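Local coordinates for protein PaxB (Photorhabdus luminescens, PDB 6EK4) that probably acts as one component of a two-component alpha-helical pore-forming toxin of the YaxAB type, at residues 170-174 with 264-268; 186-191 with 223-227; 183-187 with 229-234. All coordinates share one frame; numbering follows the deposited sequence.

Contact 1 of 3, residues 170-174 with 264-268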
loop_
_atom_site.group_PDB
_atom_site.type_symbol
_atom_site.label_atom_id
_atom_site.label_comp_id
_atom_site.label_asym_id
_atom_site.label_seq_id
_atom_site.Cartn_x
_atom_site.Cartn_y
_atom_site.Cartn_z
ATOM N N GLN A 170 32.540 -2.592 4.558
ATOM C CA GLN A 170 33.003 -2.947 5.903
ATOM C C GLN A 170 33.196 -4.457 6.050
ATOM O O GLN A 170 34.198 -4.902 6.609
ATOM C CB GLN A 170 32.019 -2.445 6.967
ATOM C CG GLN A 170 31.960 -0.930 7.114
ATOM C CD GLN A 170 33.065 -0.369 7.990
ATOM O OE1 GLN A 170 34.166 -0.919 8.058
ATOM N NE2 GLN A 170 32.777 0.741 8.663
ATOM N N GLU A 171 32.235 -5.234 5.554
ATOM C CA GLU A 171 32.318 -6.700 5.589
ATOM C C GLU A 171 33.525 -7.233 4.812
ATOM O O GLU A 171 34.096 -8.262 5.177
ATOM C CB GLU A 171 31.036 -7.330 5.026
ATOM C CG GLU A 171 29.829 -7.259 5.951
ATOM C CD GLU A 171 29.759 -8.419 6.931
ATOM O OE1 GLU A 171 30.755 -8.667 7.643
ATOM O OE2 GLU A 171 28.700 -9.079 6.995
ATOM N N LYS A 172 33.902 -6.534 3.744
ATOM C CA LYS A 172 35.028 -6.945 2.907
ATOM C C LYS A 172 36.364 -6.598 3.568
ATOM O O LYS A 172 37.303 -7.400 3.539
ATOM C CB LYS A 172 34.927 -6.302 1.521
ATOM C CG LYS A 172 35.617 -7.093 0.418
ATOM C CD LYS A 172 35.046 -6.754 -0.952
ATOM C CE LYS A 172 35.379 -7.821 -1.983
ATOM N NZ LYS A 172 34.563 -7.661 -3.219
ATOM N N ASN A 173 36.444 -5.408 4.159
ATOM C CA ASN A 173 37.622 -4.996 4.928
ATOM C C ASN A 173 37.825 -5.849 6.179
ATOM O O ASN A 173 38.961 -6.077 6.598
ATOM C CB ASN A 173 37.528 -3.520 5.327
ATOM C CG ASN A 173 37.631 -2.580 4.139
ATOM O OD1 ASN A 173 37.803 -3.012 2.998
ATOM N ND2 ASN A 173 37.525 -1.284 4.404
ATOM N N LYS A 174 36.726 -6.309 6.774
ATOM C CA LYS A 174 36.788 -7.202 7.930
ATOM C C LYS A 174 37.298 -8.578 7.510
ATOM O O LYS A 174 38.142 -9.165 8.188
ATOM C CB LYS A 174 35.413 -7.348 8.589
ATOM C CG LYS A 174 35.464 -7.840 10.029
ATOM C CD LYS A 174 34.366 -8.848 10.346
ATOM C CE LYS A 174 32.969 -8.283 10.131
ATOM N NZ LYS A 174 31.914 -9.281 10.462
ATOM N N ILE A 264 35.010 -2.661 13.512
ATOM C CA ILE A 264 34.212 -2.853 12.297
ATOM C C ILE A 264 32.895 -3.571 12.612
ATOM O O ILE A 264 31.852 -3.235 12.045
ATOM C CB ILE A 264 35.008 -3.615 11.210
ATOM C CG1 ILE A 264 36.129 -2.725 10.661
ATOM C CG2 ILE A 264 34.102 -4.052 10.065
ATOM C CD1 ILE A 264 37.210 -3.477 9.915
ATOM N N ASN A 265 32.945 -4.553 13.510
ATOM C CA ASN A 265 31.732 -5.246 13.964
ATOM C C ASN A 265 30.750 -4.298 14.645
ATOM O O ASN A 265 29.542 -4.401 14.433
ATOM C CB ASN A 265 32.076 -6.404 14.910
ATOM C CG ASN A 265 32.567 -7.639 14.175
ATOM O OD1 ASN A 265 32.001 -8.035 13.156
ATOM N ND2 ASN A 265 33.616 -8.262 14.698
ATOM N N LYS A 266 31.273 -3.384 15.461
ATOM C CA LYS A 266 30.449 -2.363 16.108
ATOM C C LYS A 266 29.844 -1.402 15.083
ATOM O O LYS A 266 28.666 -1.054 15.178
ATOM C CB LYS A 266 31.258 -1.582 17.152
ATOM C CG LYS A 266 31.551 -2.371 18.420
ATOM C CD LYS A 266 32.095 -1.493 19.538
ATOM C CE LYS A 266 33.523 -1.048 19.265
ATOM N NZ LYS A 266 34.114 -0.340 20.434
ATOM N N ASP A 267 30.650 -0.984 14.108
ATOM C CA ASP A 267 30.185 -0.075 13.053
ATOM C C ASP A 267 29.139 -0.728 12.146
ATOM O O ASP A 267 28.201 -0.064 11.703
ATOM C CB ASP A 267 31.363 0.435 12.212
ATOM C CG ASP A 267 32.287 1.366 12.990
ATOM O OD1 ASP A 267 31.889 1.860 14.066
ATOM O OD2 ASP A 267 33.419 1.606 12.519
ATOM N N CYS A 268 29.303 -2.023 11.873
ATOM C CA CYS A 268 28.326 -2.774 11.076
ATOM C C CYS A 268 26.997 -2.954 11.811
ATOM O O CYS A 268 25.939 -2.944 11.186
ATOM C CB CYS A 268 28.883 -4.139 10.661
ATOM S SG CYS A 268 30.005 -4.076 9.244
#
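Lys174 reaches Asn265 because its chain sets out with CG opposite the backbone N (chi1 -160°) and then folds at chi2 and chi3, which swings the amine over toward the neighbouring helix. There NZ gives a hydrogen bond of 3.0 Å to Asn265 OD1. The ammonium approaches this oxygen in the carbonyl plane, with a C=O...N angle of 154°, while the two side chains meet at about a right angle. The same NZ forms a salt bridge of 3.1 Å with Glu171 OE1, one turn earlier on its own helix, and meets that carboxylate on its syn side, somewhat out of plane. One charge is thus shared between an acid and a neutral amide oxygen.

Beside this polar bridge the contact is mixed. Ile264 points its CB at the facing helix, and its CG2 rests 3.8 Å from Lys174 CB. Ile264 CG2 also lies 3.6 Å from Gln170 O. A branched aliphatic residue suits this buried place, since its CG2 packs against both Gln170 and Lys174, one turn apart. Gln170 is itself bent at chi2, which lays the amide beside Ile264, with OE1 3.7 Å from CG2. Cys268, small and buried, sets SG against Gln170 CB at 3.4 Å.

The helix axes run nearly antiparallel, at 164°, and approach to 10.1 Å; the long helices 149-193 and 247-321 pair here. The chemistry is divided: Ile264 and Cys268 pack against the aliphatic parts of Lys174 and Gln170 and against the Gln170 amide, while the more exposed side joins the helices through one lysine. The carboxylate of Glu171 probably steadies the positive charge, leaving Asn265 to supply a directional bond.

Contact 2 of 3, residues 186-191 with 223-227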
loop_
_atom_site.group_PDB
_atom_site.type_symbol
_atom_site.label_atom_id
_atom_site.label_comp_id
_atom_site.label_asym_id
_atom_site.label_seq_id
_atom_site.Cartn_x
_atom_site.Cartn_y
_atom_site.Cartn_z
ATOM N N GLU A 186 48.435 -18.612 13.189
ATOM C CA GLU A 186 49.138 -19.815 12.733
ATOM C C GLU A 186 50.643 -19.726 12.996
ATOM O O GLU A 186 51.276 -20.734 13.305
ATOM C CB GLU A 186 48.883 -20.067 11.242
ATOM C CG GLU A 186 47.453 -20.474 10.905
ATOM C CD GLU A 186 47.186 -21.958 11.096
ATOM O OE1 GLU A 186 46.421 -22.531 10.290
ATOM O OE2 GLU A 186 47.732 -22.557 12.047
ATOM N N SER A 187 51.204 -18.524 12.872
ATOM C CA SER A 187 52.616 -18.290 13.187
ATOM C C SER A 187 52.903 -18.541 14.660
ATOM O O SER A 187 53.891 -19.187 15.003
ATOM C CB SER A 187 53.028 -16.861 12.828
ATOM O OG SER A 187 53.125 -16.704 11.428
ATOM N N GLN A 188 52.040 -18.020 15.527
ATOM C CA GLN A 188 52.174 -18.231 16.965
ATOM C C GLN A 188 52.067 -19.711 17.330
ATOM O O GLN A 188 52.816 -20.196 18.176
ATOM C CB GLN A 188 51.118 -17.419 17.724
ATOM C CG GLN A 188 51.387 -15.922 17.722
ATOM C CD GLN A 188 50.293 -15.122 18.405
ATOM O OE1 GLN A 188 49.104 -15.409 18.250
ATOM N NE2 GLN A 188 50.691 -14.101 19.159
ATOM N N ASP A 189 51.147 -20.423 16.682
ATOM C CA ASP A 189 50.943 -21.850 16.952
ATOM C C ASP A 189 52.198 -22.677 16.666
ATOM O O ASP A 189 52.578 -23.515 17.482
ATOM C CB ASP A 189 49.751 -22.400 16.154
ATOM C CG ASP A 189 48.405 -21.915 16.690
ATOM O OD1 ASP A 189 48.376 -21.228 17.735
ATOM O OD2 ASP A 189 47.370 -22.227 16.062
ATOM N N VAL A 190 52.839 -22.441 15.522
ATOM C CA VAL A 190 54.079 -23.158 15.181
ATOM C C VAL A 190 55.255 -22.731 16.071
ATOM O O VAL A 190 56.152 -23.531 16.342
ATOM C CB VAL A 190 54.458 -23.030 13.683
ATOM C CG1 VAL A 190 53.377 -23.647 12.808
ATOM C CG2 VAL A 190 54.713 -21.583 13.276
ATOM N N ILE A 191 55.245 -21.477 16.520
ATOM C CA ILE A 191 56.231 -20.987 17.488
ATOM C C ILE A 191 56.012 -21.661 18.843
ATOM O O ILE A 191 56.961 -22.132 19.469
ATOM C CB ILE A 191 56.160 -19.447 17.641
ATOM C CG1 ILE A 191 56.697 -18.770 16.376
ATOM C CG2 ILE A 191 56.953 -18.974 18.855
ATOM C CD1 ILE A 191 56.300 -17.317 16.233
ATOM N N ILE A 223 55.970 -25.169 8.864
ATOM C CA ILE A 223 56.281 -24.065 9.780
ATOM C C ILE A 223 56.980 -22.905 9.072
ATOM O O ILE A 223 56.814 -21.748 9.455
ATOM C CB ILE A 223 57.135 -24.528 10.990
ATOM C CG1 ILE A 223 58.563 -24.910 10.570
ATOM C CG2 ILE A 223 56.458 -25.691 11.705
ATOM C CD1 ILE A 223 59.442 -25.338 11.724
ATOM N N LYS A 224 57.758 -23.223 8.041
ATOM C CA LYS A 224 58.510 -22.215 7.297
ATOM C C LYS A 224 57.572 -21.256 6.558
ATOM O O LYS A 224 57.869 -20.069 6.428
ATOM C CB LYS A 224 59.467 -22.902 6.319
ATOM C CG LYS A 224 60.606 -22.034 5.815
ATOM C CD LYS A 224 61.777 -22.875 5.322
ATOM C CE LYS A 224 61.365 -23.868 4.243
ATOM N NZ LYS A 224 62.539 -24.487 3.574
ATOM N N GLN A 225 56.437 -21.776 6.094
ATOM C CA GLN A 225 55.434 -20.961 5.406
ATOM C C GLN A 225 54.607 -20.161 6.413
ATOM O O GLN A 225 54.235 -19.017 6.151
ATOM C CB GLN A 225 54.511 -21.839 4.550
ATOM C CG GLN A 225 54.168 -21.252 3.190
ATOM C CD GLN A 225 55.303 -21.410 2.190
ATOM O OE1 GLN A 225 56.338 -20.751 2.301
ATOM N NE2 GLN A 225 55.113 -22.286 1.206
ATOM N N ALA A 226 54.319 -20.773 7.561
ATOM C CA ALA A 226 53.549 -20.119 8.620
ATOM C C ALA A 226 54.275 -18.891 9.166
ATOM O O ALA A 226 53.695 -17.809 9.240
ATOM C CB ALA A 226 53.254 -21.100 9.745
ATOM N N ILE A 227 55.543 -19.066 9.531
ATOM C CA ILE A 227 56.354 -17.976 10.082
ATOM C C ILE A 227 56.459 -16.829 9.076
ATOM O O ILE A 227 56.169 -15.680 9.407
ATOM C CB ILE A 227 57.777 -18.452 10.469
ATOM C CG1 ILE A 227 57.728 -19.504 11.588
ATOM C CG2 ILE A 227 58.651 -17.275 10.896
ATOM C CD1 ILE A 227 57.433 -18.953 12.967
#
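The peptide carbonyl of Ala226 is the flat group here, and Ser187 comes to it over a face: OG stands above the carbonyl plane, 51° out of it, with a C=O...O angle of 123°. Ser187 is the donor, and OG lies 2.5 Å from Ala226 O, a length short enough to be doubtful in detail. The same hydroxyl has a weak bond to the carbonyl of Lys183 on its own helix. Serine suits this buried spot: it is small enough to let the backbones approach, its CA 4.9 Å from that of Ile227, and its hydroxyl adds a bond to a helix carbonyl.

Beyond it the contact is aliphatic. Val190 is directed toward the other helix, and both its methyls touch it. CG1 touches Ile223 CG2 at 3.9 Å, whereas CG2, between the backbone N and carbonyl carbon, meets Ala226 CB at 3.9 Å and Ile227 CD1 at 3.8 Å. Alanine offers a low surface on which valine can settle. Ile227 bends at chi2 (-75°), carrying CD1 onto Ile191 CG1, 3.5 Å away, where the two side chains cross at about a right angle.

Ile191 and Ile227 also reach Leu196 of helix 196-199, and Ile191 packs on Tyr247 and Leu250 of helix 247-321. The helix axes come within 8.5 Å, a close approach in which Ser187 and Ala226 are the small residues. Helix 217-237 thus packs across the end of the long helix 149-193, with helices 196-199 and 247-321 beside it, in a helical cluster at one end of the elongated chain.

Contact 3 of 3, residues 183-187 with 229-234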
loop_
_atom_site.group_PDB
_atom_site.type_symbol
_atom_site.label_atom_id
_atom_site.label_comp_id
_atom_site.label_asym_id
_atom_site.label_seq_id
_atom_site.Cartn_x
_atom_site.Cartn_y
_atom_site.Cartn_z
ATOM N N LYS A 183 46.567 -15.608 9.955
ATOM C CA LYS A 183 47.932 -15.904 9.511
ATOM C C LYS A 183 48.912 -15.737 10.672
ATOM O O LYS A 183 49.827 -16.542 10.846
ATOM C CB LYS A 183 48.339 -14.986 8.353
ATOM C CG LYS A 183 47.448 -15.075 7.119
ATOM C CD LYS A 183 48.017 -15.942 6.009
ATOM C CE LYS A 183 47.179 -15.794 4.748
ATOM N NZ LYS A 183 47.608 -16.700 3.646
ATOM N N ILE A 184 48.711 -14.683 11.461
ATOM C CA ILE A 184 49.521 -14.425 12.652
ATOM C C ILE A 184 49.265 -15.479 13.734
ATOM O O ILE A 184 50.188 -15.886 14.439
ATOM C CB ILE A 184 49.261 -13.005 13.212
ATOM C CG1 ILE A 184 49.774 -11.954 12.220
ATOM C CG2 ILE A 184 49.928 -12.817 14.572
ATOM C CD1 ILE A 184 49.428 -10.528 12.588
ATOM N N ILE A 185 48.016 -15.918 13.861
ATOM C CA ILE A 185 47.664 -16.967 14.822
ATOM C C ILE A 185 48.370 -18.283 14.479
ATOM O O ILE A 185 48.851 -18.978 15.373
ATOM C CB ILE A 185 46.132 -17.169 14.913
ATOM C CG1 ILE A 185 45.486 -15.950 15.583
ATOM C CG2 ILE A 185 45.789 -18.430 15.701
ATOM C CD1 ILE A 185 43.992 -15.835 15.367
ATOM N N GLU A 186 48.435 -18.612 13.189
ATOM C CA GLU A 186 49.138 -19.815 12.733
ATOM C C GLU A 186 50.643 -19.726 12.996
ATOM O O GLU A 186 51.276 -20.734 13.305
ATOM C CB GLU A 186 48.883 -20.067 11.242
ATOM C CG GLU A 186 47.453 -20.474 10.905
ATOM C CD GLU A 186 47.186 -21.958 11.096
ATOM O OE1 GLU A 186 46.421 -22.531 10.290
ATOM O OE2 GLU A 186 47.732 -22.557 12.047
ATOM N N SER A 187 51.204 -18.524 12.872
ATOM C CA SER A 187 52.616 -18.290 13.187
ATOM C C SER A 187 52.903 -18.541 14.660
ATOM O O SER A 187 53.891 -19.187 15.003
ATOM C CB SER A 187 53.028 -16.861 12.828
ATOM O OG SER A 187 53.125 -16.704 11.428
ATOM N N GLN A 229 54.651 -15.941 6.522
ATOM C CA GLN A 229 53.392 -15.245 6.246
ATOM C C GLN A 229 52.970 -14.325 7.392
ATOM O O GLN A 229 52.618 -13.166 7.163
ATOM C CB GLN A 229 52.272 -16.247 5.936
ATOM C CG GLN A 229 52.373 -16.881 4.555
ATOM C CD GLN A 229 51.313 -17.942 4.311
ATOM O OE1 GLN A 229 50.231 -17.906 4.898
ATOM N NE2 GLN A 229 51.620 -18.892 3.435
ATOM N N GLY A 230 53.007 -14.839 8.619
ATOM C CA GLY A 230 52.602 -14.065 9.793
ATOM C C GLY A 230 53.560 -12.945 10.155
ATOM O O GLY A 230 53.135 -11.892 10.634
ATOM N N VAL A 231 54.853 -13.171 9.938
ATOM C CA VAL A 231 55.866 -12.143 10.179
ATOM C C VAL A 231 55.707 -10.981 9.197
ATOM O O VAL A 231 55.752 -9.820 9.599
ATOM C CB VAL A 231 57.297 -12.726 10.089
ATOM C CG1 VAL A 231 58.346 -11.621 10.013
ATOM C CG2 VAL A 231 57.570 -13.635 11.281
ATOM N N GLU A 232 55.519 -11.302 7.919
ATOM C CA GLU A 232 55.385 -10.284 6.871
ATOM C C GLU A 232 54.187 -9.367 7.122
ATOM O O GLU A 232 54.266 -8.158 6.895
ATOM C CB GLU A 232 55.253 -10.944 5.493
ATOM C CG GLU A 232 55.436 -9.990 4.317
ATOM C CD GLU A 232 54.884 -10.542 3.011
ATOM O OE1 GLU A 232 53.769 -11.107 3.020
ATOM O OE2 GLU A 232 55.559 -10.397 1.969
ATOM N N ILE A 233 53.084 -9.950 7.587
ATOM C CA ILE A 233 51.869 -9.194 7.894
ATOM C C ILE A 233 52.068 -8.327 9.135
ATOM O O ILE A 233 51.741 -7.141 9.124
ATOM C CB ILE A 233 50.656 -10.131 8.099
ATOM C CG1 ILE A 233 50.304 -10.834 6.782
ATOM C CG2 ILE A 233 49.449 -9.355 8.615
ATOM C CD1 ILE A 233 49.476 -12.089 6.955
ATOM N N ALA A 234 52.602 -8.925 10.197
ATOM C CA ALA A 234 52.833 -8.215 11.456
ATOM C C ALA A 234 53.780 -7.033 11.278
ATOM O O ALA A 234 53.545 -5.957 11.825
ATOM C CB ALA A 234 53.377 -9.170 12.509
#
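Ile184 and Gly230 form the tight part of this contact, their CA atoms only 4.2 Å apart. Glycine has no side chain, so the helix of Ile184 can lie directly against its backbone and the axes close to 7.9 Å. Ser187, whose hydroxyl is bonded to Ala226 O, sits over Gly230 as well, with OG 3.1 Å from its CA. Ile184 runs along the glycine's carbonyl, CG1 3.7 Å from Gly230 O, and its CD1 touches Ile233 CG2 (4.1 Å) and Ala234 CB (4.2 Å). Leu250 of helix 247-321 covers Ile184 and Ala234.

On the partly exposed side, two long chains meet at their ends. Lys183 CB lies 3.4 Å from Ile233 CD1, and CG leans on the same methyl. A bend at chi2 (-100°) then sends CD, CE and NZ toward Gln229, where NZ gives a hydrogen bond of 3.1 Å to Gln229 OE1, coming from above the amide plane, 56° out of it. Long flexible side chains suit such a margin. The helices therefore meet through Gly230 and aliphatic packing, while the charge-to-neutral-amide bond, lying off the amide plane, is probably less directional.

How the contacts relate
From the N terminus, helix 149-193 supplies the first strip of every contact: 170-174, then 183-187 and 186-191. The chain then passes through helix 196-199 and a loop to helix 217-237, where 223-227 closes contact 2 and, a little later, 229-234 closes contact 3 around it. These two share Glu186 and Ser187, and their centres are 7 Å apart. Helix 247-321 finally returns to close contact 1 through 264-268, the widest loop, enclosing both others. Contact 1 lies about 21 Å from contact 3 and 27 Å from contact 2, centre to centre. It pairs two long helices, whereas contacts 2 and 3 fix helix 217-237 to one of them.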